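Local structure of alginate lyase, family PL7 (Zobellia galactanivorans, 3ZPY) at residues A[122-127]-A[137-142]; A[161-166]-A[205-210]. The protein is the catalytic domain of a family PL7 alginate lyase, which probably cleaves the brown-algal polysaccharide alginate by beta-elimination. All blocks are in the same frame, centred on the assembly; numbering follows the deposited sequence.

Contact 1 (A[122-127]-A[137-142]); sequences GQIHGP and DDVVRV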
ATOM      1  N   GLY A 122       3.419  -0.888   0.027  1.00  4.35           N
ATOM      2  CA  GLY A 122       3.267  -1.379  -1.341  1.00  5.26           C
ATOM      3  C   GLY A 122       2.824  -2.827  -1.228  1.00  4.86           C
ATOM      4  O   GLY A 122       3.126  -3.503  -0.235  1.00  7.44           O
ATOM      5  N   GLN A 123       2.091  -3.271  -2.242  1.00  5.86           N
ATOM      6  CA  GLN A 123       1.512  -4.608  -2.246  1.00  6.83           C
ATOM      7  C   GLN A 123       1.413  -5.198  -3.632  1.00  5.53           C
ATOM      8  O   GLN A 123       1.303  -4.444  -4.604  1.00  5.85           O
ATOM      9  CB  GLN A 123       0.068  -4.661  -1.732  1.00  9.36           C
ATOM     10  CG  GLN A 123      -0.298  -4.037  -0.397  1.00 10.40           C
ATOM     11  CD  GLN A 123      -1.840  -3.914  -0.381  1.00 12.89           C
ATOM     12  OE1 GLN A 123      -2.360  -2.806  -0.207  1.00 17.47           O
ATOM     13  NE2 GLN A 123      -2.524  -4.972  -0.639  1.00 19.21           N
ATOM     14  N   ILE A 124       1.359  -6.568  -3.672  1.00  4.72           N
ATOM     15  CA  ILE A 124       0.695  -7.241  -4.736  1.00  4.98           C
ATOM     16  C   ILE A 124      -0.547  -7.931  -4.140  1.00  5.78           C
ATOM     17  O   ILE A 124      -0.443  -8.650  -3.131  1.00  7.00           O
ATOM     18  CB  ILE A 124       1.595  -8.360  -5.390  1.00  4.74           C
ATOM     19  CG1 ILE A 124       2.862  -7.700  -5.963  1.00  4.93           C
ATOM     20  CG2 ILE A 124       0.833  -9.146  -6.497  1.00  6.18           C
ATOM     21  CD1 ILE A 124       3.997  -8.682  -6.233  1.00  6.79           C
ATOM     22  N   HIS A 125      -1.693  -7.703  -4.790  1.00  5.65           N
ATOM     23  CA  HIS A 125      -2.919  -8.364  -4.386  1.00  5.64           C
ATOM     24  C   HIS A 125      -3.333  -9.373  -5.418  1.00  7.28           C
ATOM     25  O   HIS A 125      -3.323  -9.065  -6.624  1.00  7.48           O
ATOM     26  CB  HIS A 125      -4.007  -7.304  -4.074  1.00  7.63           C
ATOM     27  CG  HIS A 125      -5.192  -7.899  -3.363  1.00  8.00           C
ATOM     28  ND1 HIS A 125      -5.226  -8.133  -2.003  1.00 11.76           N
ATOM     29  CD2 HIS A 125      -6.358  -8.402  -3.848  1.00 10.59           C
ATOM     30  CE1 HIS A 125      -6.395  -8.696  -1.675  1.00 13.45           C
ATOM     31  NE2 HIS A 125      -7.089  -8.873  -2.804  1.00 12.81           N
ATOM     32  N   GLY A 126      -3.815 -10.548  -4.956  1.00  7.37           N
ATOM     33  CA  GLY A 126      -4.262 -11.573  -5.884  1.00  9.25           C
ATOM     34  C   GLY A 126      -5.738 -11.879  -5.731  1.00  9.37           C
ATOM     35  O   GLY A 126      -6.471 -11.121  -5.105  1.00 11.06           O
ATOM     36  N   PRO A 127      -6.202 -12.953  -6.366  1.00 10.03           N
ATOM     37  CA  PRO A 127      -7.598 -13.319  -6.321  1.00 13.78           C
ATOM     38  C   PRO A 127      -8.018 -13.788  -4.916  1.00 12.13           C
ATOM     39  O   PRO A 127      -7.218 -14.447  -4.184  1.00 12.67           O
ATOM     40  CB  PRO A 127      -7.704 -14.496  -7.343  1.00 12.99           C
ATOM     41  CG  PRO A 127      -6.299 -15.130  -7.252  1.00 11.69           C
ATOM     42  CD  PRO A 127      -5.368 -13.911  -7.127  1.00 10.79           C
ATOM     43  N   ASP A 137      -5.603 -13.775  -1.740  1.00 11.77           N
ATOM     44  CA  ASP A 137      -5.767 -12.448  -1.132  1.00 12.13           C
ATOM     45  C   ASP A 137      -4.465 -11.640  -1.321  1.00  9.67           C
ATOM     46  O   ASP A 137      -3.939 -11.674  -2.468  1.00  8.68           O
ATOM     47  CB  ASP A 137      -6.236 -12.547   0.322  1.00 14.05           C
ATOM     48  CG  ASP A 137      -7.664 -13.055   0.459  1.00 20.07           C
ATOM     49  OD1 ASP A 137      -8.593 -12.742  -0.354  1.00 24.50           O
ATOM     50  OD2 ASP A 137      -7.860 -13.794   1.433  1.00 33.13           O
ATOM     51  N   ASP A 138      -3.913 -10.912  -0.326  1.00  8.00           N
ATOM     52  CA  ASP A 138      -2.616 -10.247  -0.542  1.00  8.36           C
ATOM     53  C   ASP A 138      -1.531 -11.277  -0.786  1.00  7.29           C
ATOM     54  O   ASP A 138      -1.271 -12.128   0.044  1.00  9.19           O
ATOM     55  CB  ASP A 138      -2.181  -9.446   0.679  1.00  9.39           C
ATOM     56  CG  ASP A 138      -3.098  -8.263   1.005  1.00 13.85           C
ATOM     57  OD1 ASP A 138      -3.874  -7.792   0.150  1.00 17.51           O
ATOM     58  OD2 ASP A 138      -3.105  -7.827   2.204  1.00 12.81           O
ATOM     59  N   VAL A 139      -0.848 -11.118  -1.928  1.00  6.97           N
ATOM     60  CA  VAL A 139       0.333 -11.947  -2.279  1.00  6.17           C
ATOM     61  C   VAL A 139       1.522 -11.510  -1.427  1.00  5.39           C
ATOM     62  O   VAL A 139       2.244 -12.317  -0.859  1.00  6.05           O
ATOM     63  CB  VAL A 139       0.641 -11.846  -3.771  1.00  6.91           C
ATOM     64  CG1 VAL A 139       1.951 -12.485  -4.111  1.00  6.94           C
ATOM     65  CG2 VAL A 139      -0.501 -12.416  -4.613  1.00  7.33           C
ATOM     66  N   VAL A 140       1.730 -10.180  -1.375  1.00  4.95           N
ATOM     67  CA  VAL A 140       2.846  -9.624  -0.514  1.00  4.52           C
ATOM     68  C   VAL A 140       2.401  -8.253  -0.045  1.00  4.67           C
ATOM     69  O   VAL A 140       1.742  -7.515  -0.807  1.00  5.87           O
ATOM     70  CB  VAL A 140       4.221  -9.607  -1.269  1.00  4.97           C
ATOM     71  CG1 VAL A 140       4.241  -8.557  -2.413  1.00  7.09           C
ATOM     72  CG2 VAL A 140       5.382  -9.349  -0.290  1.00  5.30           C
ATOM     73  N   ARG A 141       2.764  -7.962   1.193  1.00  4.89           N
ATOM     74  CA  ARG A 141       2.689  -6.629   1.768  1.00  4.61           C
ATOM     75  C   ARG A 141       4.076  -6.205   2.207  1.00  4.63           C
ATOM     76  O   ARG A 141       4.719  -6.904   3.001  1.00  5.21           O
ATOM     77  CB  ARG A 141       1.769  -6.646   2.975  1.00  4.93           C
ATOM     78  CG  ARG A 141       0.298  -6.751   2.590  1.00  5.61           C
ATOM     79  CD  ARG A 141      -0.615  -6.354   3.769  1.00  7.86           C
ATOM     80  NE  ARG A 141      -0.342  -7.088   5.013  1.00  8.50           N
ATOM     81  CZ  ARG A 141      -0.811  -8.295   5.280  1.00  8.81           C
ATOM     82  NH1 ARG A 141      -1.526  -8.970   4.389  1.00  8.34           N
ATOM     83  NH2 ARG A 141      -0.511  -8.890   6.446  1.00 10.77           N
ATOM     84  N   VAL A 142       4.541  -5.026   1.725  1.00  4.02           N
ATOM     85  CA  VAL A 142       5.842  -4.465   2.079  1.00  4.58           C
ATOM     86  C   VAL A 142       5.566  -3.426   3.164  1.00  3.96           C
ATOM     87  O   VAL A 142       4.798  -2.500   2.909  1.00  4.57           O
ATOM     88  CB  VAL A 142       6.424  -3.832   0.819  1.00  4.89           C
ATOM     89  CG1 VAL A 142       7.763  -3.184   1.174  1.00  6.19           C
ATOM     90  CG2 VAL A 142       6.598  -4.834  -0.323  1.00  6.12           C
TER
HETATM   91  O   HOH W   1      -9.391 -10.318  -2.604  1.00 25.94           O
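The imidazole of His125 lays one face over the main chain of Asp137, with CE1 3.5 Å from Asp137 C, while its edge points at the carboxylate of Asp138. His125 closes the Gln-Ile-His signature of the PL7 family, on a strand of the beta jelly roll that, as in PL7 relatives, probably lines the substrate cleft. A classic beta bulge on the partner strand puts His125 across from Asp138. At that bulge Val139 and Val140 together face Ile124. Ile124 O takes both their N-H groups: Val140 N lies in the carbonyl plane, and Val139 N, at 2.8 Å from Ile124 O, is tilted from it. The extra residue shifts the register, and the side chains of His125 and Asp138 share a face of the sheet.

In His125, chi1 (-167°) puts CG beside the carbonyl carbon; the ring is turned at chi2 82°. ND1 gives its hydrogen to Asp138 OD1 at 2.6 Å, exactly in the ring plane and onto the anti lone pair of that oxygen. Ring and carboxylate are turned 75° apart. The other carboxylate oxygen is also occupied, since Asp138 OD2 forms a salt bridge with Arg141 NH1 at 2.9 Å, so Arg141, one step removed from the ring, probably steadies the acid that His125 ND1 meets.

The opposite face of the sheet is greasy: Ile124 CG2 rests 3.8 Å from Val139 CB, with Val193 of the second sheet packing against both valines. Beyond the bulge Gly126 N bonds to Asp137 O. On the far edge of the imidazole, a water sits 2.7 Å from His125 NE2.

Contact 2 (A[161-166]-A[205-210]); sequences GYVTEE and KKMEVD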
ATOM      1  N   GLY A 161       1.709 -10.987   3.868  1.00  6.07           N
ATOM      2  CA  GLY A 161       0.974 -11.535   2.758  1.00  6.53           C
ATOM      3  C   GLY A 161       1.241 -13.000   2.528  1.00  6.87           C
ATOM      4  O   GLY A 161       2.087 -13.574   3.224  1.00  6.94           O
ATOM      5  N   TYR A 162       0.602 -13.574   1.486  1.00  7.09           N
ATOM      6  CA  TYR A 162       0.579 -15.043   1.291  1.00  7.11           C
ATOM      7  C   TYR A 162       2.003 -15.635   1.175  1.00  7.19           C
ATOM      8  O   TYR A 162       2.333 -16.630   1.793  1.00  7.20           O
ATOM      9  CB  TYR A 162      -0.205 -15.352   0.028  1.00  8.26           C
ATOM     10  CG  TYR A 162      -0.374 -16.774  -0.216  1.00  7.64           C
ATOM     11  CD1 TYR A 162       0.716 -17.614  -0.565  1.00  9.54           C
ATOM     12  CD2 TYR A 162      -1.608 -17.357   0.057  1.00 10.57           C
ATOM     13  CE1 TYR A 162       0.537 -18.974  -0.740  1.00 12.86           C
ATOM     14  CE2 TYR A 162      -1.809 -18.737  -0.112  1.00 13.15           C
ATOM     15  CZ  TYR A 162      -0.707 -19.550  -0.524  1.00 12.71           C
ATOM     16  OH  TYR A 162      -0.824 -20.910  -0.653  1.00 19.15           O
ATOM     17  N   VAL A 163       2.873 -14.887   0.479  1.00  7.05           N
ATOM     18  CA  VAL A 163       4.151 -15.442   0.087  1.00  5.92           C
ATOM     19  C   VAL A 163       5.051 -15.760   1.321  1.00  6.06           C
ATOM     20  O   VAL A 163       5.863 -16.662   1.250  1.00  7.62           O
ATOM     21  CB  VAL A 163       4.911 -14.491  -0.909  1.00  5.69           C
ATOM     22  CG1 VAL A 163       5.378 -13.206  -0.223  1.00  7.09           C
ATOM     23  CG2 VAL A 163       6.027 -15.272  -1.615  1.00  6.96           C
ATOM     24  N   THR A 164       4.819 -15.079   2.439  1.00  5.84           N
ATOM     25  CA  THR A 164       5.500 -15.409   3.708  1.00  6.62           C
ATOM     26  C   THR A 164       4.506 -16.068   4.661  1.00  8.21           C
ATOM     27  O   THR A 164       4.832 -17.116   5.244  1.00  8.62           O
ATOM     28  CB  THR A 164       6.229 -14.221   4.332  1.00  5.75           C
ATOM     29  OG1 THR A 164       5.291 -13.184   4.540  1.00  6.41           O
ATOM     30  CG2 THR A 164       7.415 -13.796   3.524  1.00  5.95           C
ATOM     31  N   GLU A 165       3.365 -15.418   4.903  1.00  8.81           N
ATOM     32  CA  GLU A 165       2.473 -15.967   5.954  1.00  9.68           C
ATOM     33  C   GLU A 165       2.016 -17.401   5.755  1.00  9.93           C
ATOM     34  O   GLU A 165       1.725 -18.079   6.742  1.00 15.36           O
ATOM     35  CB  GLU A 165       1.283 -15.021   6.099  1.00 12.72           C
ATOM     36  CG  GLU A 165       1.595 -13.633   6.591  1.00 12.80           C
ATOM     37  CD  GLU A 165       0.316 -12.826   6.596  1.00 19.06           C
ATOM     38  OE1 GLU A 165      -0.827 -13.343   6.794  1.00 24.97           O
ATOM     39  OE2 GLU A 165       0.409 -11.638   6.494  1.00 23.41           O
ATOM     40  N   GLU A 166       1.801 -17.823   4.509  1.00  9.42           N
ATOM     41  CA  GLU A 166       1.291 -19.148   4.203  1.00 11.55           C
ATOM     42  C   GLU A 166       2.442 -20.061   3.782  1.00 11.11           C
ATOM     43  O   GLU A 166       2.260 -21.207   3.420  1.00 14.52           O
ATOM     44  CB  GLU A 166       0.193 -19.057   3.123  1.00 13.20           C
ATOM     45  CG  GLU A 166      -1.116 -18.415   3.586  1.00 16.04           C
ATOM     46  CD  GLU A 166      -1.997 -19.355   4.355  1.00 19.28           C
ATOM     47  OE1 GLU A 166      -1.576 -20.491   4.560  1.00 22.63           O
ATOM     48  OE2 GLU A 166      -3.105 -18.945   4.725  1.00 30.16           O
ATOM     49  N   LYS A 205      11.171 -14.852  -2.989  1.00  5.23           N
ATOM     50  CA  LYS A 205      10.617 -16.132  -2.572  1.00  6.02           C
ATOM     51  C   LYS A 205       9.625 -16.572  -3.611  1.00  5.42           C
ATOM     52  O   LYS A 205       8.823 -15.778  -4.105  1.00  6.39           O
ATOM     53  CB  LYS A 205       9.942 -16.005  -1.190  1.00  6.49           C
ATOM     54  CG  LYS A 205       9.554 -17.380  -0.607  1.00  8.04           C
ATOM     55  CD  LYS A 205       9.195 -17.192   0.884  1.00  7.91           C
ATOM     56  CE  LYS A 205       8.792 -18.519   1.571  1.00 10.74           C
ATOM     57  NZ  LYS A 205       9.960 -19.418   1.549  1.00 14.46           N
ATOM     58  N   LYS A 206       9.648 -17.878  -3.905  1.00  6.36           N
ATOM     59  CA  LYS A 206       8.695 -18.480  -4.846  1.00  7.14           C
ATOM     60  C   LYS A 206       7.300 -18.630  -4.216  1.00  6.76           C
ATOM     61  O   LYS A 206       7.192 -19.091  -3.069  1.00  8.00           O
ATOM     62  CB  LYS A 206       9.327 -19.620  -5.608  1.00  8.68           C
ATOM     63  CG  LYS A 206       8.533 -20.128  -6.801  1.00 12.65           C
ATOM     64  CD  LYS A 206       9.082 -21.452  -7.307  1.00 16.77           C
ATOM     65  CE  LYS A 206       8.650 -21.717  -8.740  1.00 18.52           C
ATOM     66  NZ  LYS A 206       8.924 -20.554  -9.627  1.00 25.91           N
ATOM     67  N   MET A 207       6.270 -18.363  -5.003  1.00  7.44           N
ATOM     68  CA  MET A 207       4.881 -18.730  -4.669  1.00  7.55           C
ATOM     69  C   MET A 207       4.695 -20.181  -5.076  1.00  8.26           C
ATOM     70  O   MET A 207       4.646 -20.524  -6.302  1.00 11.51           O
ATOM     71  CB  MET A 207       3.894 -17.862  -5.422  1.00  7.43           C
ATOM     72  CG  MET A 207       3.837 -16.468  -4.881  1.00  8.79           C
ATOM     73  SD  MET A 207       2.848 -16.408  -3.371  1.00  9.38           S
ATOM     74  CE  MET A 207       1.190 -16.656  -4.119  1.00 10.10           C
ATOM     75  N   GLU A 208       4.506 -21.055  -4.086  1.00  9.68           N
ATOM     76  CA  GLU A 208       4.229 -22.486  -4.354  1.00 10.91           C
ATOM     77  C   GLU A 208       2.749 -22.739  -4.513  1.00 11.36           C
ATOM     78  O   GLU A 208       2.156 -23.455  -3.742  1.00 14.86           O
ATOM     79  CB  GLU A 208       4.836 -23.376  -3.245  1.00 14.53           C
ATOM     80  CG  GLU A 208       6.348 -23.251  -3.043  1.00 20.09           C
ATOM     81  CD  GLU A 208       7.174 -23.615  -4.272  1.00 22.39           C
ATOM     82  OE1 GLU A 208       6.671 -24.281  -5.223  1.00 24.47           O
ATOM     83  OE2 GLU A 208       8.364 -23.252  -4.262  1.00 36.18           O
ATOM     84  N   VAL A 209       2.174 -22.123  -5.503  1.00 13.61           N
ATOM     85  CA  VAL A 209       0.719 -22.177  -5.839  1.00 11.95           C
ATOM     86  C   VAL A 209       0.745 -22.304  -7.391  1.00 10.69           C
ATOM     87  O   VAL A 209       1.560 -21.634  -8.073  1.00 12.43           O
ATOM     88  CB  VAL A 209       0.046 -20.821  -5.507  1.00 12.73           C
ATOM     89  CG1 VAL A 209      -1.348 -20.753  -6.190  1.00 13.49           C
ATOM     90  CG2 VAL A 209      -0.010 -20.585  -3.985  1.00 14.93           C
ATOM     91  N   ASP A 210      -0.154 -23.138  -7.939  1.00 12.68           N
ATOM     92  CA  ASP A 210      -0.199 -23.391  -9.405  1.00 12.80           C
ATOM     93  C   ASP A 210      -0.714 -22.224 -10.219  1.00 13.81           C
ATOM     94  O   ASP A 210      -0.097 -21.833 -11.157  1.00 13.06           O
ATOM     95  CB  ASP A 210      -0.977 -24.679  -9.741  1.00 16.40           C
ATOM     96  CG  ASP A 210      -0.512 -25.853  -8.939  1.00 28.58           C
ATOM     97  OD1 ASP A 210       0.718 -26.020  -8.734  1.00 39.70           O
ATOM     98  OD2 ASP A 210      -1.398 -26.615  -8.504  1.00 40.58           O
TER
HETATM   99  O   HOH W   2       2.154 -22.187  -0.782  1.00 17.57           O
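Gly161 O is held by two N-H groups, those of Glu165 (N to Gly161 O 2.8 Å) and Thr164, and this double grip starts the single helical turn that presses Tyr162 and Val163 against Met207. The turn belongs to the connection between strands 154-160 and 171-177 of the jelly roll. Its partner, 205-210, is where strand 200-206, at the margin of the other sheet, runs out into a loop. No direct hydrogen bond spans the two; packing does the work.

Met207 touches both helix residues. Bent at chi2 and chi3, its side chain brings SD to both Tyr162 CD1 and Val163 CB, 3.7 Å from each, and it crosses the side chain of Val163 at about a right angle. The same sulfur makes a Met-aromatic contact with Tyr162, 4.9 Å from the ring centroid and 61° off the normal, an oblique approach. The methyl CE touches Tyr162 CD1. Further out along the ring, Val209 CG2 comes to Tyr162 CE1, CZ and OH, closest to the hydroxyl at 3.4 Å.

The first torsion of Tyr162 (chi1 -176°) sets CG beside the carbonyl carbon, and the ring beyond it has Glu166 CB over its centre, 3.6 Å above the plane. An alanine in place of Tyr162 removes the ring and hydroxyl and would probably open a gap beside Met207 CE and Val209 CG2 and cost a nearby water one of its partners.

Nearer the strand, the aliphatic chain of Lys205 runs past Val163, CD 3.4 Å from Val163 O. Glu208 centres an inverse gamma turn, and the water bridges its carbonyl to the ring hydroxyl, 3.2 Å from Tyr162 OH.

In the fold
Both contacts lie on the same side of the chain's centre, their centres about 10 Å apart, but at different depths. Contact 1 is buried and joins neighbouring strands of one sheet, so main-chain hydrogen bonds and a polar cluster of His125, Asp138 and Arg141 carry it. Contact 2 is only partly buried, its centre about 18 Å from the chain centre, and ties the helical turn that follows strand 154-160 of that sheet to the edge of the other by apolar packing. The two are directly coupled. Asp138 O probably accepts a hydrogen bond from Tyr162 N, Arg141 extends its salt bridging to Glu165, and Val140 packs on Val163, so the bulged strand and the helical turn meet directly.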